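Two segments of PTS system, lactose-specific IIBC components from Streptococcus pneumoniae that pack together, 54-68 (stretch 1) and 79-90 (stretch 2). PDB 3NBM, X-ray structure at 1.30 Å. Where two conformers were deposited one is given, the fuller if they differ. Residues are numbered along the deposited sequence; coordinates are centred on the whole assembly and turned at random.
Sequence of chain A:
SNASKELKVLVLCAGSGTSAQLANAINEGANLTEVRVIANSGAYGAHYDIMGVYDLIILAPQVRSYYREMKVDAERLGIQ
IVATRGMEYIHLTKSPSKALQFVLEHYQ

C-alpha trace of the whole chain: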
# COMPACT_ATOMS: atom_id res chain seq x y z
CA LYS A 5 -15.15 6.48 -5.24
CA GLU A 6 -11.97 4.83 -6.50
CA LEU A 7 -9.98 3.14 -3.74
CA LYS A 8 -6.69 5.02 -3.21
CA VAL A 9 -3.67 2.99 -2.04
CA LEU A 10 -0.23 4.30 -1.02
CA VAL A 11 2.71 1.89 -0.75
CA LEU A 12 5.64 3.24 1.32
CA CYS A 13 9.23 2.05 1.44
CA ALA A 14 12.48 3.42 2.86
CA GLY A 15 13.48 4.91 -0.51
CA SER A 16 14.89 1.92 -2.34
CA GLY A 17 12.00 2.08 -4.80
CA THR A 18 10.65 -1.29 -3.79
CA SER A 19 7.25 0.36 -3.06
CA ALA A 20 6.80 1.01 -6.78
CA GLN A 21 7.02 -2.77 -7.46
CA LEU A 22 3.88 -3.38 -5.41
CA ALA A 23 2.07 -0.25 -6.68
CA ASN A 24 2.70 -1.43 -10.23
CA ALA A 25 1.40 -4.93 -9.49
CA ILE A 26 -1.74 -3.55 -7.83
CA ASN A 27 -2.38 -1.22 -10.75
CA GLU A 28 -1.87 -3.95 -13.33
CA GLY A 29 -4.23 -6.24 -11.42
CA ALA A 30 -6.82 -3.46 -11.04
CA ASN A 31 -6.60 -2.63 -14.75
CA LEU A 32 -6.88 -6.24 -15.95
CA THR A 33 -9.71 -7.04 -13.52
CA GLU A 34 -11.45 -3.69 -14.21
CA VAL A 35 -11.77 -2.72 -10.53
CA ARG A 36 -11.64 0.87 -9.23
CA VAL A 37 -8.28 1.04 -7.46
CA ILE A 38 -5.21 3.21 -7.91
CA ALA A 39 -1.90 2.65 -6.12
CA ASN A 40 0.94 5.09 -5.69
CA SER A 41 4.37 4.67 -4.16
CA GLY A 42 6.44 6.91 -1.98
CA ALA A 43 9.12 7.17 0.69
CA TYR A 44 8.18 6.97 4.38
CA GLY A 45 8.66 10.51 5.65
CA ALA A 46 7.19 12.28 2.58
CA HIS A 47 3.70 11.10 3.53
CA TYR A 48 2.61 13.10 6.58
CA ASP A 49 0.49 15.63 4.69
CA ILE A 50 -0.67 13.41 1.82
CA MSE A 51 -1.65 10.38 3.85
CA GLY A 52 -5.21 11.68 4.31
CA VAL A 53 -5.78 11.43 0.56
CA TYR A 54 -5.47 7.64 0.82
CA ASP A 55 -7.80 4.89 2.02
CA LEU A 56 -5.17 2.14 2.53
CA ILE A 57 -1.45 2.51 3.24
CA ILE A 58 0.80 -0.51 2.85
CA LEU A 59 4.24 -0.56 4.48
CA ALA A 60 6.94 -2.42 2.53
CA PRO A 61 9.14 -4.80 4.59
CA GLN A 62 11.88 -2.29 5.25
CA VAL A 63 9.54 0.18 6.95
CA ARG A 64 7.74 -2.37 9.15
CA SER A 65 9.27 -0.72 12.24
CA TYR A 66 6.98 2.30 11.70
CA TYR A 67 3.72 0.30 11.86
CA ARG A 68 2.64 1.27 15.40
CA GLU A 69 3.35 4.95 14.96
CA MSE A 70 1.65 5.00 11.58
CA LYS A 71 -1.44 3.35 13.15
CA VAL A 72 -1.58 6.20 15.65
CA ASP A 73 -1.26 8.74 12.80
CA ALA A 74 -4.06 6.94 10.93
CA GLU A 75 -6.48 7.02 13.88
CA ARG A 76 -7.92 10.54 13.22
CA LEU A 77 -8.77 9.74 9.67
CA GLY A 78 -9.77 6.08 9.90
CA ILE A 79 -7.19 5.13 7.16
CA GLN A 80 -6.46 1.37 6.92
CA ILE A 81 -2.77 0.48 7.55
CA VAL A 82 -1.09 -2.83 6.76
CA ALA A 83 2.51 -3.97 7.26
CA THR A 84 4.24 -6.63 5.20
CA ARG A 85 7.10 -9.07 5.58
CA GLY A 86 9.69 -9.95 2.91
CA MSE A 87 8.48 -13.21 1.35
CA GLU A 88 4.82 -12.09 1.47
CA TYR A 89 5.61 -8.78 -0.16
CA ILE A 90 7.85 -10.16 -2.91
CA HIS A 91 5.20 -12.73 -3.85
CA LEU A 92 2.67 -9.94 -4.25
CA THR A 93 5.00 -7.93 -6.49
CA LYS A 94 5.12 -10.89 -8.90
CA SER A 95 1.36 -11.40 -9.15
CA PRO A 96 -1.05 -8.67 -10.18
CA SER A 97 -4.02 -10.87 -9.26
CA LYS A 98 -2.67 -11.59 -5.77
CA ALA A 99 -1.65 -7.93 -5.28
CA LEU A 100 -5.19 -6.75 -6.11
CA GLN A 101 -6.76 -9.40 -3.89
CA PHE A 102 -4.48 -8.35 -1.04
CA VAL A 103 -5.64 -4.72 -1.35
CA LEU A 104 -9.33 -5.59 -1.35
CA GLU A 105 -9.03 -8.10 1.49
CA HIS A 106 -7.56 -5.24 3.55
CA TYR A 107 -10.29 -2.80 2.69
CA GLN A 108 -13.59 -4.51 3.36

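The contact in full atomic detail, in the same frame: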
# COMPACT_ATOMS: atom_id res chain seq x y z
N TYR A 54 -5.43 9.07 1.09
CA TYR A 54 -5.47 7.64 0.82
C TYR A 54 -6.42 6.91 1.76
O TYR A 54 -6.69 7.33 2.87
CB TYR A 54 -4.03 7.07 0.87
CG TYR A 54 -3.24 7.56 -0.30
CD1 TYR A 54 -3.30 6.91 -1.49
CD2 TYR A 54 -2.47 8.73 -0.25
CE1 TYR A 54 -2.65 7.37 -2.61
CE2 TYR A 54 -1.82 9.19 -1.38
CZ TYR A 54 -1.91 8.50 -2.56
OH TYR A 54 -1.27 8.97 -3.70
N ASP A 55 -6.91 5.77 1.27
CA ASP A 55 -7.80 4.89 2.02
C ASP A 55 -7.05 3.75 2.71
O ASP A 55 -7.44 3.30 3.78
CB ASP A 55 -8.84 4.32 1.09
CG ASP A 55 -9.63 5.40 0.38
OD1 ASP A 55 -10.23 6.26 1.08
OD2 ASP A 55 -9.62 5.43 -0.87
N LEU A 56 -5.98 3.26 2.07
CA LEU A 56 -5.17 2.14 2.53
C LEU A 56 -3.73 2.50 2.32
O LEU A 56 -3.37 2.92 1.23
CB LEU A 56 -5.52 0.86 1.74
CG LEU A 56 -4.65 -0.38 2.03
CD1 LEU A 56 -4.81 -0.88 3.46
CD2 LEU A 56 -4.95 -1.49 1.01
N ILE A 57 -2.90 2.33 3.35
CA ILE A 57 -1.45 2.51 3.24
C ILE A 57 -0.83 1.18 3.58
O ILE A 57 -1.13 0.56 4.60
CB ILE A 57 -0.93 3.66 4.14
CG1 ILE A 57 -1.70 4.96 3.79
CG2 ILE A 57 0.58 3.81 3.96
CD1 ILE A 57 -1.37 6.14 4.61
N ILE A 58 0.07 0.75 2.70
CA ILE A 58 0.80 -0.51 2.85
C ILE A 58 2.29 -0.20 3.06
O ILE A 58 2.91 0.49 2.26
CB ILE A 58 0.68 -1.40 1.57
CG1 ILE A 58 -0.80 -1.70 1.24
CG2 ILE A 58 1.51 -2.70 1.73
CD1 ILE A 58 -1.05 -2.29 -0.13
N LEU A 59 2.83 -0.69 4.17
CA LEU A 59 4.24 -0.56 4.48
C LEU A 59 4.99 -1.73 3.84
O LEU A 59 4.67 -2.90 4.10
CB LEU A 59 4.46 -0.54 6.01
CG LEU A 59 3.85 0.65 6.73
CD1 LEU A 59 3.94 0.43 8.25
CD2 LEU A 59 4.55 1.92 6.34
N ALA A 60 6.02 -1.42 3.04
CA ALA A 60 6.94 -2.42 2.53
C ALA A 60 7.77 -2.99 3.69
O ALA A 60 7.84 -2.38 4.78
CB ALA A 60 7.84 -1.83 1.49
N PRO A 61 8.44 -4.13 3.49
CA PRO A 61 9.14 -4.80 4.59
C PRO A 61 10.11 -3.91 5.34
O PRO A 61 10.17 -3.97 6.56
CB PRO A 61 9.86 -5.93 3.86
CG PRO A 61 8.89 -6.30 2.77
CD PRO A 61 8.36 -4.98 2.29
N GLN A 62 10.82 -3.06 4.63
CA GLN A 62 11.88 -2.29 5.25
C GLN A 62 11.43 -1.10 6.06
O GLN A 62 12.25 -0.46 6.71
CB GLN A 62 12.89 -1.90 4.23
CG GLN A 62 13.65 -3.15 3.80
CD GLN A 62 14.27 -2.98 2.47
OE1 GLN A 62 13.57 -2.72 1.46
NE2 GLN A 62 15.60 -3.15 2.43
N VAL A 63 10.13 -0.83 6.06
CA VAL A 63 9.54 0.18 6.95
C VAL A 63 8.52 -0.40 7.93
O VAL A 63 7.75 0.32 8.55
CB VAL A 63 8.97 1.38 6.15
CG1 VAL A 63 10.11 2.14 5.55
CG2 VAL A 63 8.00 0.95 5.08
N ARG A 64 8.61 -1.71 8.17
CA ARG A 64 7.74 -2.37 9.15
C ARG A 64 7.88 -1.79 10.55
O ARG A 64 6.90 -1.76 11.30
CB ARG A 64 8.05 -3.87 9.19
CG ARG A 64 7.08 -4.68 10.04
CD ARG A 64 7.13 -6.17 9.73
NE ARG A 64 8.48 -6.72 9.92
CZ ARG A 64 9.38 -6.98 8.98
NH1 ARG A 64 9.10 -6.85 7.69
NH2 ARG A 64 10.57 -7.41 9.35
N SER A 65 9.05 -1.29 10.91
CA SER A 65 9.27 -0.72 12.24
C SER A 65 8.43 0.52 12.54
O SER A 65 8.33 0.92 13.71
CB SER A 65 10.73 -0.38 12.41
OG SER A 65 11.12 0.71 11.62
N TYR A 66 7.85 1.13 11.50
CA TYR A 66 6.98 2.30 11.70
C TYR A 66 5.49 1.95 11.83
O TYR A 66 4.66 2.86 11.92
CB TYR A 66 7.21 3.28 10.54
CG TYR A 66 8.64 3.75 10.41
CD1 TYR A 66 9.20 4.70 11.27
CD2 TYR A 66 9.46 3.25 9.40
CE1 TYR A 66 10.54 5.11 11.14
CE2 TYR A 66 10.77 3.68 9.27
CZ TYR A 66 11.31 4.59 10.13
OH TYR A 66 12.61 5.02 10.01
N TYR A 67 5.12 0.68 11.84
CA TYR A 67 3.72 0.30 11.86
C TYR A 67 2.93 0.93 13.01
O TYR A 67 1.88 1.51 12.79
CB TYR A 67 3.58 -1.22 11.90
CG TYR A 67 2.15 -1.69 11.98
CD1 TYR A 67 1.31 -1.63 10.87
CD2 TYR A 67 1.61 -2.12 13.17
CE1 TYR A 67 0.02 -2.09 10.94
CE2 TYR A 67 0.30 -2.51 13.26
CZ TYR A 67 -0.48 -2.53 12.14
OH TYR A 67 -1.79 -2.92 12.24
N ARG A 68 3.40 0.77 14.25
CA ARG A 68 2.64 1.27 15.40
C ARG A 68 2.44 2.77 15.32
O ARG A 68 1.33 3.27 15.58
CB ARG A 68 3.35 0.90 16.71
N ILE A 79 -7.93 5.73 8.31
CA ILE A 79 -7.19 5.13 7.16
C ILE A 79 -6.84 3.68 7.57
O ILE A 79 -6.51 3.42 8.74
CB ILE A 79 -5.82 5.94 6.87
CG1 ILE A 79 -6.05 7.43 6.56
CG2 ILE A 79 -5.00 5.31 5.71
CD1 ILE A 79 -4.74 8.30 6.60
N GLN A 80 -6.92 2.73 6.65
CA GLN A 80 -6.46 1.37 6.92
C GLN A 80 -4.95 1.31 6.71
O GLN A 80 -4.45 1.86 5.75
CB GLN A 80 -7.16 0.37 6.00
CG GLN A 80 -8.64 0.24 6.23
CD GLN A 80 -8.96 -0.23 7.61
OE1 GLN A 80 -8.34 -1.18 8.12
NE2 GLN A 80 -9.89 0.44 8.26
N ILE A 81 -4.24 0.63 7.61
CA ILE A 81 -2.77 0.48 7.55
C ILE A 81 -2.44 -0.99 7.61
O ILE A 81 -2.95 -1.70 8.48
CB ILE A 81 -2.04 1.19 8.74
CG1 ILE A 81 -2.47 2.65 8.90
CG2 ILE A 81 -0.55 1.05 8.63
CD1 ILE A 81 -2.20 3.54 7.74
N VAL A 82 -1.54 -1.45 6.75
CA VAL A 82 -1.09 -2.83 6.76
C VAL A 82 0.43 -2.86 6.61
O VAL A 82 0.99 -2.10 5.84
CB VAL A 82 -1.77 -3.72 5.69
CG1 VAL A 82 -3.28 -3.55 5.70
CG2 VAL A 82 -1.23 -3.45 4.37
N ALA A 83 1.07 -3.73 7.38
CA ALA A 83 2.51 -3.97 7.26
C ALA A 83 2.77 -5.31 6.62
O ALA A 83 1.98 -6.23 6.79
CB ALA A 83 3.21 -3.93 8.63
N THR A 84 3.88 -5.41 5.90
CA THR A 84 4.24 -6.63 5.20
C THR A 84 5.60 -7.14 5.67
O THR A 84 6.43 -6.42 6.25
CB THR A 84 4.27 -6.41 3.67
OG1 THR A 84 5.29 -5.46 3.33
CG2 THR A 84 2.89 -5.95 3.15
N ARG A 85 5.82 -8.41 5.37
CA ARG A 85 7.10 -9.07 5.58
C ARG A 85 7.66 -9.52 4.23
O ARG A 85 6.94 -9.58 3.24
CB ARG A 85 6.92 -10.19 6.62
CG ARG A 85 6.66 -9.66 8.02
CD ARG A 85 6.10 -10.71 8.97
NE ARG A 85 6.07 -10.21 10.33
CZ ARG A 85 5.21 -9.33 10.82
NH1 ARG A 85 4.25 -8.84 10.06
NH2 ARG A 85 5.34 -8.90 12.07
N GLY A 86 8.95 -9.82 4.18
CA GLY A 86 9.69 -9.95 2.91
C GLY A 86 9.15 -10.94 1.90
O GLY A 86 8.91 -10.59 0.78
N MSE A 87 8.93 -12.19 2.30
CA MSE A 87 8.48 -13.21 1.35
C MSE A 87 7.06 -12.92 0.85
O MSE A 87 6.78 -12.99 -0.35
CB MSE A 87 8.62 -14.59 2.00
CG MSE A 87 10.07 -14.98 2.31
SE MSE A 87 11.15 -15.22 0.71
CE MSE A 87 10.46 -16.95 0.22
N GLU A 88 6.18 -12.55 1.77
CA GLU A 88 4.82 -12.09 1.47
C GLU A 88 4.83 -10.99 0.42
O GLU A 88 4.15 -11.05 -0.60
CB GLU A 88 4.20 -11.58 2.79
CG GLU A 88 2.87 -10.85 2.68
CD GLU A 88 2.44 -10.17 3.97
OE1 GLU A 88 3.31 -9.70 4.76
OE2 GLU A 88 1.20 -10.10 4.17
N TYR A 89 5.59 -9.94 0.69
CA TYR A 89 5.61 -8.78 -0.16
C TYR A 89 6.13 -9.12 -1.57
O TYR A 89 5.56 -8.72 -2.58
CB TYR A 89 6.46 -7.69 0.49
CG TYR A 89 6.54 -6.41 -0.28
CD1 TYR A 89 5.61 -5.42 -0.07
CD2 TYR A 89 7.54 -6.18 -1.23
CE1 TYR A 89 5.65 -4.24 -0.75
CE2 TYR A 89 7.58 -4.99 -1.93
CZ TYR A 89 6.64 -4.02 -1.66
OH TYR A 89 6.66 -2.81 -2.33
N ILE A 90 7.26 -9.84 -1.62
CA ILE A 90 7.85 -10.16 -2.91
C ILE A 90 6.89 -11.02 -3.74
O ILE A 90 6.72 -10.78 -4.93
CB ILE A 90 9.25 -10.79 -2.74
CG1 ILE A 90 10.22 -9.74 -2.18
CG2 ILE A 90 9.73 -11.39 -4.07
CD1 ILE A 90 10.47 -8.50 -3.05
O HOH W 1 6.09 -3.62 6.73
O HOH W 2 11.21 -8.93 6.06
O HOH W 3 -4.46 -2.79 10.75

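The two stretches meet as neighbouring parallel strands, 56-59 and 80-83, whose directions differ by 16° and whose axes approach to 4.7 Å; together the stretches bury 939 Å². Leu-56 pairs with Gln-80, Ile-57 with Ile-81, Ile-58 with Val-82 and Leu-59 with Ala-83. As is usual in a parallel ladder, alternate residues of each strand supply the hydrogen bonds. Gln-80 N donates to Asp-55 O (3.0 Å) and Val-82 N to Ile-57 O (3.0 Å), while Ile-57 N donates to Gln-80 O (2.9 Å) and Leu-59 N to Val-82 O (2.9 Å). CA-H...O contacts reinforce the ladder, such as Leu-56 CA to Gln-80 O at 3.3 Å.

At the end of the ladder the pattern changes. The backbone bond from Thr-84 N to Leu-59 O is long and bent (3.2 Å, 130°) and therefore weak, but the p rotamer of Thr-84 brings its hydroxyl to the same carbonyl, and OG1 donates to Leu-59 O at 2.7 Å. Water 1 accepts from Thr-84 N (3.0 Å) and lies 2.9 Å from Ala-60 O, bridging the two stretches just past the strands.

Aliphatic side chains pack on both faces of the sheet. On the face carrying Leu-56 and Ile-58, Leu-56 CD1 reaches Val-82 CG1 at 3.8 Å and Ile-58 CG1 meets Val-82 CG2 at 3.6 Å. On the other, Ile-57 CB lies 3.8 Å from Ile-81 CD1, and Ile-57 CG1 is equally far from Ile-79 CG2. Tyr-67, in the t rotamer, extends this apolar layer: its CD1 is 3.7 Å from Ala-83 CB and its CE1 3.9 Å from Ile-81 CG2. Its hydroxyl stays solvated, with Tyr-67 OH 3.1 Å from water 3, which donates to Ile-81 O (2.9 Å).

Beyond the strands, Pro-61 packs against the start of the helix in stretch 2. Its CD sits over one face of the Tyr-89 ring, 3.7 Å from the centroid and 22° off the normal, a CH-pi contact. Arg-85 occupies the N-cap position of that helix, and its N donates to Glu-88 OE1 at 2.9 Å.

The arginines form a more polar margin. Arg-64 NH1 donates to Thr-84 O (3.1 Å), which lies near the guanidinium plane, as suits an in-plane N-H. Arg-85 CG covers one face of that group, and Arg-64 CD one face of the Arg-85 guanidinium. Although Arg-64 NE and Arg-85 NE are only 4.3 Å apart, these like charges are thus accompanied by aliphatic contact.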